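Side-chain contacts in pyridoxamine 5'-phosphate oxidase-related, FMN-binding (Mycobacterium smegmatis, PDB 3F7E), which probably binds coenzyme F420 and acts as a reductase dependent on it: residues 10-15 with 63-68; 44-49 with 96-101. All coordinates share one frame; numbering follows the deposited sequence.

Contact 1: residues 10-15 with 63-68; sequences SLLERP and VAMSVI
M65 and V67 are tied into the sheet by backbone hydrogen bonds with V79 and L77 of strand 76-88; their side chains meet L11 and L12 of the short helix 9-13 by apolar contact alone. M65, here selenomethionine, makes the closest approach: its methyl CE lies 3.7 Å from CD2 of L12. The chain runs out straight from the strand and then turns about the CG-SE bond (chi3 80°), which swings CE round to the leucine methyl. A long unbranched residue suits this place, because it spans the gap between sheet and helix. In the split-barrel fold of the pyridoxamine 5'-phosphate oxidase family, M65 and V67 belong to the inward face of strand 62-68, where M65 also meets L20, L43 and F45. A64, S66 and I68 project on the other face, against V31 and H19 of the second subunit. V67 was modelled in two conformers; in one of them CG1 stands 4.2 Å from L12 CD2 and 4.4 Å from L11 CB. Its compact branched side chain fits where the backbones come nearest, 7.3 Å between L11 CA and V67 CA. L77 of the adjoining strand touches both leucines.

Contact 2: residues 44-49 with 96-101; sequences RFTHTT and LKLNDR
L98 leans from helix 96-101 onto T46 and the backbone before it in strand 44-48. Its CB starts 5.2 Å from T46 CG2, and CG, beside the backbone N and anti to the carbonyl carbon (chi1 -77°), carries the fork toward the strand. There CD1 does the touching, 3.8 Å from T46 CG2 and 3.9 Å from T46 N, with the carbonyl carbon of F45 just beyond. CD1 also lies 4.5 Å from R44 O, and CD2 comes no closer to the strand than that. Leucine suits the place because its reach brings the methyl CD1 out to both a threonine methyl and a length of peptide. The helix thus lies across one face of a strand in the antiparallel split-barrel sheet, the two axes 9.3 Å apart and their directions 128° from each other. F45 and H47 point to the other face, where both meet L20 in the barrel interior. Threonine serves T46 doubly: CG2 faces the leucine, while OG1, anti to the backbone N, takes a hydrogen bond from R116 NH1. R44 joins through its backbone O, its side chain leading off to a salt bridge of NH1 with D39, and on the same helix F94 and Y95 touch R44 and T46.

Overall arrangement
Both contacts lay a helix on the same antiparallel sheet, but on different faces. Contact 1 is buried, wholly apolar between its segments, and belongs to the barrel interior; contact 2 is smaller and only partly buried, a single leucine on a strand where T46 and R44 send their polar ends to partners elsewhere. The centres of contact 1 and contact 2 are about 15 Å apart, yet the two touch in two places. Inside the barrel, the selenium of M65 lies 3.7 Å from F45 CZ, joining strand 62-68 to strand 43-48. Nearer the surface, R101 NH2 of helix 93-101 probably bonds to R14 O at 2.8 Å, linking that helix to the loop after helix 9-13.

Contact 1: residues 10-15 with 63-68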
ATOM      1  N   SER A  10      -5.923  10.993  13.861  0.70 17.40           N
ATOM      2  CA  SER A  10      -6.120  12.091  12.937  0.70 17.41           C
ATOM      3  C   SER A  10      -5.883  11.709  11.473  0.70 16.03           C
ATOM      4  O   SER A  10      -6.568  12.243  10.590  0.70 16.67           O
ATOM      5  CB  SER A  10      -5.209  13.250  13.330  0.70 17.54           C
ATOM      6  OG  SER A  10      -3.894  12.788  13.560  0.70 19.99           O
ATOM      7  N   LEU A  11      -4.920  10.812  11.212  1.00 15.52           N
ATOM      8  CA  LEU A  11      -4.611  10.358   9.846  1.00 14.76           C
ATOM      9  C   LEU A  11      -5.793   9.601   9.284  1.00 13.64           C
ATOM     10  O   LEU A  11      -6.092   9.746   8.109  1.00 15.71           O
ATOM     11  CB  LEU A  11      -3.333   9.501   9.761  1.00 14.53           C
ATOM     12  CG  LEU A  11      -2.001  10.247   9.782  1.00 14.83           C
ATOM     13  CD1 LEU A  11      -0.873   9.253   9.940  1.00 16.84           C
ATOM     14  CD2 LEU A  11      -1.847  11.073   8.501  1.00 15.06           C
ATOM     15  N   LEU A  12      -6.499   8.844  10.124  1.00 11.15           N
ATOM     16  CA  LEU A  12      -7.653   8.083   9.667  1.00  9.58           C
ATOM     17  C   LEU A  12      -8.878   8.950   9.478  1.00  9.30           C
ATOM     18  O   LEU A  12      -9.825   8.527   8.827  1.00 10.38           O
ATOM     19  CB  LEU A  12      -7.972   6.960  10.640  1.00  9.52           C
ATOM     20  CG  LEU A  12      -6.863   5.925  10.810  1.00 10.05           C
ATOM     21  CD1 LEU A  12      -7.305   4.882  11.833  1.00 13.53           C
ATOM     22  CD2 LEU A  12      -6.508   5.231   9.476  1.00 11.88           C
ATOM     23  N   GLU A  13      -8.883  10.147  10.087  1.00  9.26           N
ATOM     24  CA  GLU A  13     -10.009  11.071   9.918  1.00 10.73           C
ATOM     25  C   GLU A  13      -9.934  11.944   8.669  1.00 10.88           C
ATOM     26  O   GLU A  13     -10.888  12.638   8.298  1.00 13.75           O
ATOM     27  CB  GLU A  13     -10.146  11.950  11.172  1.00 11.74           C
ATOM     28  CG  GLU A  13     -10.613  11.110  12.376  1.00 15.19           C
ATOM     29  CD  GLU A  13     -10.747  11.907  13.670  1.00 21.54           C
ATOM     30  OE1 GLU A  13     -10.355  13.078  13.700  1.00 24.12           O
ATOM     31  OE2 GLU A  13     -11.244  11.355  14.673  1.00 23.62           O
ATOM     32  N   ARG A  14      -8.775  11.923   8.031  1.00  9.92           N
ATOM     33  CA  ARG A  14      -8.522  12.756   6.869  1.00  9.51           C
ATOM     34  C   ARG A  14      -8.868  12.039   5.562  1.00  9.08           C
ATOM     35  O   ARG A  14      -8.782  10.794   5.484  1.00  9.82           O
ATOM     36  CB  ARG A  14      -7.056  13.194   6.853  1.00  9.55           C
ATOM     37  CG  ARG A  14      -6.742  14.175   7.996  1.00 10.24           C
ATOM     38  CD  ARG A  14      -5.263  14.429   8.157  1.00 10.51           C
ATOM     39  NE  ARG A  14      -4.664  15.051   6.974  1.00 10.70           N
ATOM     40  CZ  ARG A  14      -3.357  15.264   6.810  1.00  9.85           C
ATOM     41  NH1 ARG A  14      -2.892  15.816   5.683  1.00 10.71           N
ATOM     42  NH2 ARG A  14      -2.502  14.921   7.769  1.00 10.48           N
ATOM     43  N   PRO A  15      -9.236  12.821   4.518  1.00 10.11           N
ATOM     44  CA  PRO A  15      -9.529  12.231   3.196  1.00 10.47           C
ATOM     45  C   PRO A  15      -8.236  11.914   2.429  1.00 10.07           C
ATOM     46  O   PRO A  15      -7.923  12.549   1.397  1.00 11.39           O
ATOM     47  CB  PRO A  15     -10.374  13.322   2.515  1.00 12.47           C
ATOM     48  CG  PRO A  15      -9.862  14.620   3.115  1.00 13.26           C
ATOM     49  CD  PRO A  15      -9.480  14.287   4.556  1.00 10.92           C
ATOM     50  N   VAL A  63      -6.185  -8.387   6.218  1.00  5.79           N
ATOM     51  CA  VAL A  63      -5.811  -7.284   5.358  1.00  5.86           C
ATOM     52  C   VAL A  63      -4.839  -6.346   6.092  1.00  5.77           C
ATOM     53  O   VAL A  63      -4.647  -6.439   7.315  1.00  5.76           O
ATOM     54  CB  VAL A  63      -7.045  -6.478   4.874  1.00  6.50           C
ATOM     55  CG1 VAL A  63      -8.002  -7.388   4.149  1.00  7.86           C
ATOM     56  CG2 VAL A  63      -7.739  -5.706   6.021  1.00  7.71           C
ATOM     57  N   ALA A  64      -4.247  -5.417   5.346  1.00  5.65           N
ATOM     58  CA  ALA A  64      -3.404  -4.383   5.945  1.00  6.53           C
ATOM     59  C   ALA A  64      -3.570  -3.113   5.122  1.00  5.93           C
ATOM     60  O   ALA A  64      -3.707  -3.187   3.917  1.00  7.05           O
ATOM     61  CB  ALA A  64      -1.934  -4.822   5.980  1.00  6.93           C
HETATM   62  N   MSE A  65      -3.535  -1.946   5.766  1.00  6.77           N
HETATM   63  CA  MSE A  65      -3.684  -0.664   5.046  1.00  6.73           C
HETATM   64  C   MSE A  65      -2.591   0.287   5.495  1.00  6.62           C
HETATM   65  O   MSE A  65      -2.305   0.441   6.691  1.00  9.55           O
HETATM   66  CB  MSE A  65      -5.048  -0.012   5.335  1.00  7.82           C
HETATM   67  CG  MSE A  65      -5.326   1.188   4.453  1.00  7.93           C
HETATM   68 SE   MSE A  65      -6.980   2.109   4.866  1.00 10.68          SE
HETATM   69  CE  MSE A  65      -6.353   3.132   6.390  1.00 11.55           C
ATOM     70  N   SER A  66      -1.974   0.935   4.515  0.70  6.07           N
ATOM     71  CA  SER A  66      -0.931   1.944   4.715  0.70  6.44           C
ATOM     72  C   SER A  66      -1.450   3.310   4.284  0.70  6.04           C
ATOM     73  O   SER A  66      -1.913   3.505   3.152  0.70  6.67           O
ATOM     74  CB  SER A  66       0.293   1.556   3.864  0.70  7.23           C
ATOM     75  OG  SER A  66       1.222   2.631   3.798  0.70  8.20           O
ATOM     76  N   VAL A  67      -1.374   4.360   5.247  0.60  6.26           N
ATOM     77  CA  VAL A  67      -1.741   5.738   4.949  0.60  6.37           C
ATOM     78  C   VAL A  67      -0.549   6.592   5.365  0.60  6.59           C
ATOM     79  O   VAL A  67       0.055   6.362   6.418  0.60  7.51           O
ATOM     80  CB  VAL A  67      -3.125   6.136   5.583  0.60  7.64           C
ATOM     81  CG1 VAL A  67      -3.108   5.984   7.088  0.60  8.91           C
ATOM     82  CG2 VAL A  67      -3.562   7.543   5.168  0.60 10.12           C
ATOM     83  N   ILE A  68      -0.177   7.533   4.500  1.00  6.75           N
ATOM     84  CA  ILE A  68       0.936   8.420   4.776  1.00  7.69           C
ATOM     85  C   ILE A  68       0.490   9.866   4.684  1.00  7.08           C
ATOM     86  O   ILE A  68      -0.345  10.220   3.849  1.00  7.80           O
ATOM     87  CB  ILE A  68       2.159   8.103   3.853  1.00  8.36           C
ATOM     88  CG1 ILE A  68       3.429   8.830   4.310  1.00  8.56           C
ATOM     89  CG2 ILE A  68       1.846   8.388   2.371  1.00  9.25           C
ATOM     90  CD1 ILE A  68       4.695   8.295   3.646  1.00 12.04           C
TER

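Contact 2: residues 44-49 with 96-101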
ATOM      1  N   ARG A  44     -14.161   1.127   6.530  1.00  6.54           N
ATOM      2  CA  ARG A  44     -15.066   0.633   5.486  1.00  7.01           C
ATOM      3  C   ARG A  44     -14.540   1.034   4.106  1.00  6.59           C
ATOM      4  O   ARG A  44     -14.039   2.166   3.927  1.00  7.93           O
ATOM      5  CB  ARG A  44     -16.479   1.186   5.698  1.00  7.53           C
ATOM      6  CG  ARG A  44     -17.180   0.579   6.886  1.00  7.63           C
ATOM      7  CD  ARG A  44     -18.604   1.178   7.055  1.00 10.12           C
ATOM      8  NE  ARG A  44     -19.407   0.466   8.056  1.00 10.62           N
ATOM      9  CZ  ARG A  44     -19.376   0.734   9.356  1.00 10.23           C
ATOM     10  NH1 ARG A  44     -18.622   1.722   9.825  1.00 10.73           N
ATOM     11  NH2 ARG A  44     -20.101   0.009  10.189  1.00 12.89           N
ATOM     12  N   PHE A  45     -14.687   0.102   3.156  1.00  6.52           N
ATOM     13  CA  PHE A  45     -14.252   0.271   1.765  1.00  6.58           C
ATOM     14  C   PHE A  45     -15.385  -0.093   0.818  1.00  6.70           C
ATOM     15  O   PHE A  45     -16.245  -0.892   1.169  1.00  7.57           O
ATOM     16  CB  PHE A  45     -13.065  -0.661   1.457  1.00  7.36           C
ATOM     17  CG  PHE A  45     -11.917  -0.515   2.419  1.00  7.34           C
ATOM     18  CD1 PHE A  45     -11.879  -1.236   3.636  1.00  8.00           C
ATOM     19  CD2 PHE A  45     -10.876   0.357   2.129  1.00  7.11           C
ATOM     20  CE1 PHE A  45     -10.816  -1.083   4.512  1.00  8.44           C
ATOM     21  CE2 PHE A  45      -9.820   0.509   2.995  1.00  7.49           C
ATOM     22  CZ  PHE A  45      -9.787  -0.202   4.195  1.00  7.69           C
ATOM     23  N   THR A  46     -15.343   0.458  -0.403  1.00  7.36           N
ATOM     24  CA  THR A  46     -16.265   0.065  -1.445  1.00  8.03           C
ATOM     25  C   THR A  46     -15.540  -0.902  -2.384  1.00  8.45           C
ATOM     26  O   THR A  46     -14.413  -0.655  -2.801  1.00  9.17           O
ATOM     27  CB  THR A  46     -16.845   1.279  -2.225  1.00  8.44           C
ATOM     28  OG1 THR A  46     -17.713   0.812  -3.260  1.00  9.00           O
ATOM     29  CG2 THR A  46     -15.750   2.164  -2.858  1.00 10.70           C
ATOM     30  N   HIS A  47     -16.197  -2.028  -2.674  1.00  9.09           N
ATOM     31  CA  HIS A  47     -15.657  -3.069  -3.585  1.00 10.57           C
ATOM     32  C   HIS A  47     -16.827  -3.552  -4.449  1.00  9.32           C
ATOM     33  O   HIS A  47     -18.001  -3.315  -4.151  1.00  9.13           O
ATOM     34  CB  HIS A  47     -15.139  -4.325  -2.809  1.00 12.80           C
ATOM     35  CG  HIS A  47     -13.786  -4.192  -2.144  1.00 15.28           C
ATOM     36  ND1 HIS A  47     -13.502  -3.287  -1.137  1.00 18.86           N
ATOM     37  CD2 HIS A  47     -12.650  -4.907  -2.326  1.00 18.29           C
ATOM     38  CE1 HIS A  47     -12.246  -3.442  -0.745  1.00 17.52           C
ATOM     39  NE2 HIS A  47     -11.708  -4.424  -1.447  1.00 17.38           N
ATOM     40  N   THR A  48     -16.515  -4.288  -5.508  1.00  9.67           N
ATOM     41  CA  THR A  48     -17.552  -5.112  -6.132  1.00 11.20           C
ATOM     42  C   THR A  48     -17.260  -6.594  -5.896  1.00 11.53           C
ATOM     43  O   THR A  48     -16.135  -7.006  -5.582  1.00 13.70           O
ATOM     44  CB  THR A  48     -17.747  -4.878  -7.630  1.00 12.39           C
ATOM     45  OG1 THR A  48     -16.756  -5.639  -8.306  1.00 15.00           O
ATOM     46  CG2 THR A  48     -17.704  -3.385  -7.989  1.00 12.74           C
ATOM     47  N   THR A  49     -18.289  -7.399  -6.071  1.00 11.04           N
ATOM     48  CA  THR A  49     -18.148  -8.828  -5.882  1.00 12.28           C
ATOM     49  C   THR A  49     -17.487  -9.550  -7.069  1.00 13.12           C
ATOM     50  O   THR A  49     -17.314 -10.777  -7.033  1.00 12.85           O
ATOM     51  CB  THR A  49     -19.513  -9.460  -5.704  1.00 12.93           C
ATOM     52  OG1 THR A  49     -20.293  -9.184  -6.870  1.00 13.35           O
ATOM     53  CG2 THR A  49     -20.213  -8.912  -4.449  1.00 14.20           C
ATOM     54  N   LEU A  96     -21.172   6.523  -2.805  1.00 10.18           N
ATOM     55  CA  LEU A  96     -21.346   7.972  -2.910  1.00 11.52           C
ATOM     56  C   LEU A  96     -20.973   8.715  -1.629  1.00 11.75           C
ATOM     57  O   LEU A  96     -20.455   9.829  -1.699  1.00 12.07           O
ATOM     58  CB  LEU A  96     -22.774   8.308  -3.328  1.00 12.73           C
ATOM     59  CG  LEU A  96     -23.146   7.953  -4.765  1.00 14.99           C
ATOM     60  CD1 LEU A  96     -24.569   8.413  -5.055  1.00 18.75           C
ATOM     61  CD2 LEU A  96     -22.170   8.619  -5.759  1.00 16.68           C
ATOM     62  N   LYS A  97     -21.221   8.119  -0.462  1.00 12.47           N
ATOM     63  CA  LYS A  97     -20.709   8.714   0.777  1.00 13.11           C
ATOM     64  C   LYS A  97     -19.178   8.830   0.812  1.00 12.87           C
ATOM     65  O   LYS A  97     -18.641   9.837   1.298  1.00 13.16           O
ATOM     66  CB  LYS A  97     -21.187   7.917   1.975  1.00 14.07           C
ATOM     67  CG  LYS A  97     -22.662   8.059   2.278  1.00 15.08           C
ATOM     68  CD  LYS A  97     -23.008   7.298   3.564  1.00 18.28           C
ATOM     69  CE  LYS A  97     -24.481   7.400   3.895  1.00 20.02           C
ATOM     70  NZ  LYS A  97     -24.799   8.761   4.363  1.00 22.80           N
ATOM     71  N   LEU A  98     -18.476   7.807   0.309  1.00 11.95           N
ATOM     72  CA  LEU A  98     -16.996   7.864   0.237  1.00 12.76           C
ATOM     73  C   LEU A  98     -16.571   8.966  -0.719  1.00 12.27           C
ATOM     74  O   LEU A  98     -15.715   9.784  -0.396  1.00 12.61           O
ATOM     75  CB  LEU A  98     -16.343   6.518  -0.168  1.00 12.75           C
ATOM     76  CG  LEU A  98     -16.262   5.449   0.904  1.00 12.86           C
ATOM     77  CD1 LEU A  98     -15.579   4.268   0.261  1.00 15.16           C
ATOM     78  CD2 LEU A  98     -15.407   6.007   1.982  1.00 14.20           C
ATOM     79  N   ASN A  99     -17.210   9.049  -1.884  1.00 11.42           N
ATOM     80  CA  ASN A  99     -16.889  10.129  -2.811  1.00 12.31           C
ATOM     81  C   ASN A  99     -17.066  11.494  -2.156  1.00 13.20           C
ATOM     82  O   ASN A  99     -16.211  12.390  -2.301  1.00 13.25           O
ATOM     83  CB  ASN A  99     -17.742  10.061  -4.063  1.00 11.97           C
ATOM     84  CG  ASN A  99     -17.396  11.165  -5.014  1.00 12.55           C
ATOM     85  OD1 ASN A  99     -16.332  11.139  -5.626  1.00 12.27           O
ATOM     86  ND2 ASN A  99     -18.249  12.185  -5.082  1.00 13.00           N
ATOM     87  N   ASP A 100     -18.159  11.645  -1.408  1.00 13.61           N
ATOM     88  CA  ASP A 100     -18.426  12.899  -0.706  1.00 15.81           C
ATOM     89  C   ASP A 100     -17.335  13.208   0.327  1.00 14.70           C
ATOM     90  O   ASP A 100     -16.903  14.370   0.445  1.00 16.86           O
ATOM     91  CB  ASP A 100     -19.787  12.835  -0.040  1.00 17.08           C
ATOM     92  CG  ASP A 100     -20.274  14.193   0.428  1.00 21.53           C
ATOM     93  OD1 ASP A 100     -20.233  15.171  -0.353  1.00 24.53           O
ATOM     94  OD2 ASP A 100     -20.707  14.263   1.585  1.00 26.82           O
ATOM     95  N   ARG A 101     -16.906  12.197   1.088  1.00 14.47           N
ATOM     96  CA  ARG A 101     -15.837  12.349   2.083  1.00 14.40           C
ATOM     97  C   ARG A 101     -14.548  12.911   1.452  1.00 13.96           C
ATOM     98  O   ARG A 101     -13.779  13.635   2.092  1.00 14.44           O
ATOM     99  CB  ARG A 101     -15.547  10.998   2.770  1.00 14.09           C
ATOM    100  CG  ARG A 101     -14.602  11.120   3.949  1.00 16.16           C
ATOM    101  CD  ARG A 101     -14.538   9.887   4.808  1.00 19.25           C
ATOM    102  NE  ARG A 101     -13.242   9.248   4.701  1.00 21.08           N
ATOM    103  CZ  ARG A 101     -12.078   9.766   5.098  1.00 18.71           C
ATOM    104  NH1 ARG A 101     -12.002  10.985   5.628  1.00 21.36           N
ATOM    105  NH2 ARG A 101     -10.978   9.063   4.937  1.00 11.26           N
TER